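Local coordinates for protein extracellular ligand-binding receptor (Rhodopseudomonas palustris, PDB 3SG0) that binds benzoylformate and probably related aromatic acids, presumably delivering them for transport into the cell, at residues D69-D73 against P74-A78; N365-D368 against E369-F373. All coordinates share one frame; numbering follows the deposited sequence. Where two conformers were deposited one is given.

Contact 1: residues D69-D73 against P74-A78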
# COMPACT_ATOMS: atom_id res chain seq x y z
N ASP A 69 15.04 -8.22 3.89
CA ASP A 69 14.85 -7.58 2.59
C ASP A 69 14.56 -8.65 1.54
O ASP A 69 15.28 -9.66 1.46
CB ASP A 69 16.14 -6.83 2.24
CG ASP A 69 16.07 -6.06 0.93
OD1 ASP A 69 14.98 -5.87 0.35
OD2 ASP A 69 17.16 -5.61 0.50
N ASP A 70 13.51 -8.46 0.75
CA ASP A 70 13.23 -9.37 -0.36
C ASP A 70 13.63 -8.81 -1.72
O ASP A 70 13.39 -9.45 -2.74
CB ASP A 70 11.76 -9.83 -0.38
CG ASP A 70 10.78 -8.68 -0.39
OD1 ASP A 70 10.94 -7.74 -1.20
OD2 ASP A 70 9.82 -8.75 0.42
N GLU A 71 14.23 -7.62 -1.75
CA GLU A 71 14.83 -7.09 -2.98
C GLU A 71 13.78 -6.84 -4.06
O GLU A 71 14.13 -6.74 -5.24
CB GLU A 71 15.95 -8.01 -3.49
CG GLU A 71 17.06 -8.12 -2.47
CD GLU A 71 18.24 -8.95 -2.92
OE1 GLU A 71 18.25 -9.45 -4.07
OE2 GLU A 71 19.17 -9.10 -2.10
N SER A 72 12.52 -6.71 -3.68
CA SER A 72 11.42 -6.56 -4.65
C SER A 72 11.26 -7.81 -5.52
O SER A 72 10.74 -7.73 -6.63
CB SER A 72 11.61 -5.34 -5.57
OG SER A 72 11.87 -4.14 -4.85
N ASP A 73 11.69 -8.97 -5.01
CA ASP A 73 11.70 -10.19 -5.79
C ASP A 73 10.79 -11.24 -5.17
O ASP A 73 10.97 -11.63 -4.01
CB ASP A 73 13.12 -10.74 -5.91
CG ASP A 73 13.18 -12.00 -6.72
OD1 ASP A 73 13.03 -11.91 -7.96
OD2 ASP A 73 13.38 -13.08 -6.13
N PRO A 74 9.78 -11.71 -5.93
CA PRO A 74 8.85 -12.69 -5.35
C PRO A 74 9.53 -13.97 -4.86
O PRO A 74 9.13 -14.51 -3.84
CB PRO A 74 7.88 -12.99 -6.50
CG PRO A 74 7.96 -11.77 -7.39
CD PRO A 74 9.39 -11.30 -7.30
N THR A 75 10.55 -14.43 -5.56
CA THR A 75 11.23 -15.66 -5.15
C THR A 75 11.93 -15.46 -3.80
O THR A 75 11.86 -16.31 -2.91
CB THR A 75 12.25 -16.11 -6.22
OG1 THR A 75 11.55 -16.42 -7.43
CG2 THR A 75 13.00 -17.34 -5.76
N LYS A 76 12.60 -14.33 -3.65
CA LYS A 76 13.27 -14.04 -2.39
C LYS A 76 12.28 -13.84 -1.25
O LYS A 76 12.55 -14.24 -0.13
CB LYS A 76 14.20 -12.84 -2.52
CG LYS A 76 15.12 -12.67 -1.32
CD LYS A 76 16.25 -11.67 -1.57
CE LYS A 76 17.21 -11.61 -0.39
NZ LYS A 76 17.98 -12.88 -0.21
N ALA A 77 11.16 -13.19 -1.53
CA ALA A 77 10.15 -13.01 -0.49
C ALA A 77 9.63 -14.37 -0.01
O ALA A 77 9.43 -14.57 1.18
CB ALA A 77 9.00 -12.15 -0.99
N ALA A 78 9.40 -15.29 -0.94
CA ALA A 78 8.93 -16.62 -0.57
C ALA A 78 9.97 -17.35 0.28
O ALA A 78 9.63 -18.01 1.26
CB ALA A 78 8.55 -17.43 -1.81
O HOH W 1 11.24 -14.08 -8.59

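Contact 2: residues N365-D368 against E369-F373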
# COMPACT_ATOMS: atom_id res chain seq x y z
N ASN A 365 -9.83 -6.41 4.22
CA ASN A 365 -9.25 -5.09 3.93
C ASN A 365 -9.86 -4.06 4.89
O ASN A 365 -9.15 -3.46 5.70
CB ASN A 365 -9.54 -4.74 2.47
CG ASN A 365 -8.88 -3.45 2.01
OD1 ASN A 365 -9.50 -2.67 1.27
ND2 ASN A 365 -7.63 -3.22 2.40
N GLY A 366 -11.18 -3.89 4.81
CA GLY A 366 -11.90 -3.17 5.84
C GLY A 366 -12.42 -1.79 5.48
O GLY A 366 -12.95 -1.11 6.36
N TYR A 367 -12.29 -1.38 4.23
CA TYR A 367 -12.58 -0.00 3.84
C TYR A 367 -13.68 0.10 2.80
O TYR A 367 -13.95 -0.85 2.07
CB TYR A 367 -11.33 0.67 3.26
CG TYR A 367 -10.13 0.56 4.15
CD1 TYR A 367 -9.97 1.40 5.25
CD2 TYR A 367 -9.16 -0.40 3.91
CE1 TYR A 367 -8.87 1.29 6.07
CE2 TYR A 367 -8.05 -0.51 4.71
CZ TYR A 367 -7.91 0.33 5.79
OH TYR A 367 -6.82 0.22 6.61
N ASP A 368 -14.28 1.28 2.71
CA ASP A 368 -15.19 1.60 1.63
C ASP A 368 -14.79 2.95 1.04
O ASP A 368 -13.69 3.44 1.29
CB ASP A 368 -16.65 1.58 2.09
CG ASP A 368 -16.92 2.53 3.26
OD1 ASP A 368 -16.19 3.52 3.42
OD2 ASP A 368 -17.88 2.29 4.03
N GLU A 369 -15.69 3.56 0.27
CA GLU A 369 -15.37 4.79 -0.43
C GLU A 369 -15.03 5.94 0.52
O GLU A 369 -14.43 6.93 0.10
CB GLU A 369 -16.52 5.20 -1.35
CG GLU A 369 -17.77 5.71 -0.63
CD GLU A 369 -18.63 4.62 -0.02
OE1 GLU A 369 -18.39 3.42 -0.29
OE2 GLU A 369 -19.57 4.95 0.74
N ARG A 370 -15.39 5.83 1.79
CA ARG A 370 -15.06 6.88 2.74
C ARG A 370 -13.57 6.99 2.99
O ARG A 370 -13.10 7.99 3.52
CB ARG A 370 -15.83 6.68 4.04
CG ARG A 370 -17.33 6.77 3.80
CD ARG A 370 -18.18 6.45 5.00
NE ARG A 370 -19.58 6.34 4.60
CZ ARG A 370 -20.57 6.00 5.42
NH1 ARG A 370 -20.31 5.72 6.69
NH2 ARG A 370 -21.81 5.92 4.97
N SER A 371 -12.82 5.97 2.59
CA SER A 371 -11.37 5.89 2.76
C SER A 371 -10.60 6.56 1.63
O SER A 371 -9.38 6.70 1.70
CB SER A 371 -10.91 4.42 2.83
OG SER A 371 -10.94 3.77 1.56
N ALA A 372 -11.30 6.92 0.55
CA ALA A 372 -10.63 7.50 -0.62
C ALA A 372 -10.59 9.01 -0.49
O ALA A 372 -11.64 9.67 -0.50
CB ALA A 372 -11.32 7.09 -1.91
N PHE A 373 -9.40 9.56 -0.36
CA PHE A 373 -9.20 11.01 -0.31
C PHE A 373 -8.46 11.47 -1.56
O PHE A 373 -7.44 10.89 -1.93
CB PHE A 373 -8.41 11.41 0.93
CG PHE A 373 -9.14 11.15 2.22
CD1 PHE A 373 -9.96 12.12 2.78
CD2 PHE A 373 -9.04 9.93 2.85
CE1 PHE A 373 -10.65 11.87 3.96
CE2 PHE A 373 -9.73 9.68 4.03
CZ PHE A 373 -10.53 10.66 4.58
O HOH W 2 -20.42 3.41 2.94

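Contact 1: residues D69-D73 against P74-A78
The aliphatic chain of Lys-76 lies over one face of the Glu-71 carboxylate, with Lys-76 CD almost straight above Glu-71 CD at 3.6 Å. The ammonium end turns aside at the last bend (chi4 66°), and Lys-76 NZ stays 4.4 Å from Glu-71 OE2: opposite charges near one another, short of a salt bridge. The extended part of the chain before that bend carries Lys-76 CE to 3.3 Å from Asp-69 O. The methyl of Ala-77 approaches the Asp-70 carboxylate at a slant and packs on its stem, with Ala-77 CB 3.7 Å from Asp-70 CB.

The Asp-73 carboxylate is a worked example of an N-cap. In the conformer described, one of two, its CG stands opposite the backbone N (chi1 -180°), which swings OD2 over the first turn of helix 74-86. Lys-76 N donates to Asp-73 OD2 (2.9 Å) on the anti side, somewhat out of plane. Asp-73 OD1 takes a water at 2.9 Å that also bonds Thr-75 OG1. The backbone joins in, Ala-77 N reaching Asp-73 O at 2.9 Å.

Before the cap, residues 70-73 form a type I' turn, reinforced by two Asx turns: Asp-69 OD1 accepts Glu-71 N from above its plane, and Asp-70 OD1 accepts Ser-72 N through its anti lone pair. Ser-35 also bonds Asp-70 OD1, Ser-96 and Thr-33 bond its OD2, and Ser-37 bonds Asp-69 OD2. Three hydroxyls and the amide of Ser-72 thus bond the buried Asp-70 carboxylate, consistent with its carrying a charge, while the Asp-73 charge probably interacts favourably with the helix dipole.

Contact 2: residues N365-D368 against E369-F373
Asp-368 O is gripped twice by Ser-371, whose backbone N (3.0 Å) and, in the conformer described, OG (2.8 Å) both donate to it. The two bonds close the single 3-10 turn 369-371, set in the loop that leads to strand 373-378. They arrive differently: OG comes almost straight down the carbonyl, at a C=O...donor angle of 162°, whereas the amide comes from above the carbonyl plane. Ser-371 OG reaches this position because it stands between its own backbone N and carbonyl carbon (chi1 74°).

The side chain of Asp-368 adds a second acceptor at the start of the turn. As in an Asx turn, its OD1 takes Arg-370 N at 2.9 Å, again from above the plane of the acceptor group. Asp-368 OD2 and Glu-369 OE2 share a donating water, which joins two carboxylates of like charge. Some compensation may come from the Arg-370 guanidinium, although its NE remains 4.4 Å from Asp-368 OD2 and points no N-H at it. With an alanine here, Arg-370 N would probably be left without its side-chain acceptor and the water would lose one of its anchors.

Farther out the contact becomes packing. Helix 143-156 lies against this part of the loop, its Ile-145 touching both Tyr-367 and Ser-371. Between those two residues, Ser-371 CB meets the Tyr-367 ring obliquely and sits 3.8 Å from Tyr-367 CB.

Contacts 1 and 2 illustrate one principle at two sites: an aspartate just ahead of a short-range turn supplies both a side-chain and a backbone oxygen to the amides that follow. In contact 1 the result leads into a full helix, in contact 2 into one 3-10 turn. They lie on opposite sides of the chain's centre, with their own centres about 29 Å apart and nearest atoms about 18 Å apart. The bound benzoylformate lies about 9 Å from the side chain of Ser-72 and about 11 Å from that of Tyr-367. Ser-72 is also about 7 Å, side chain to side chain, from the ligand-binding Arg-198, so contact 1 borders the pocket's surroundings without lining it.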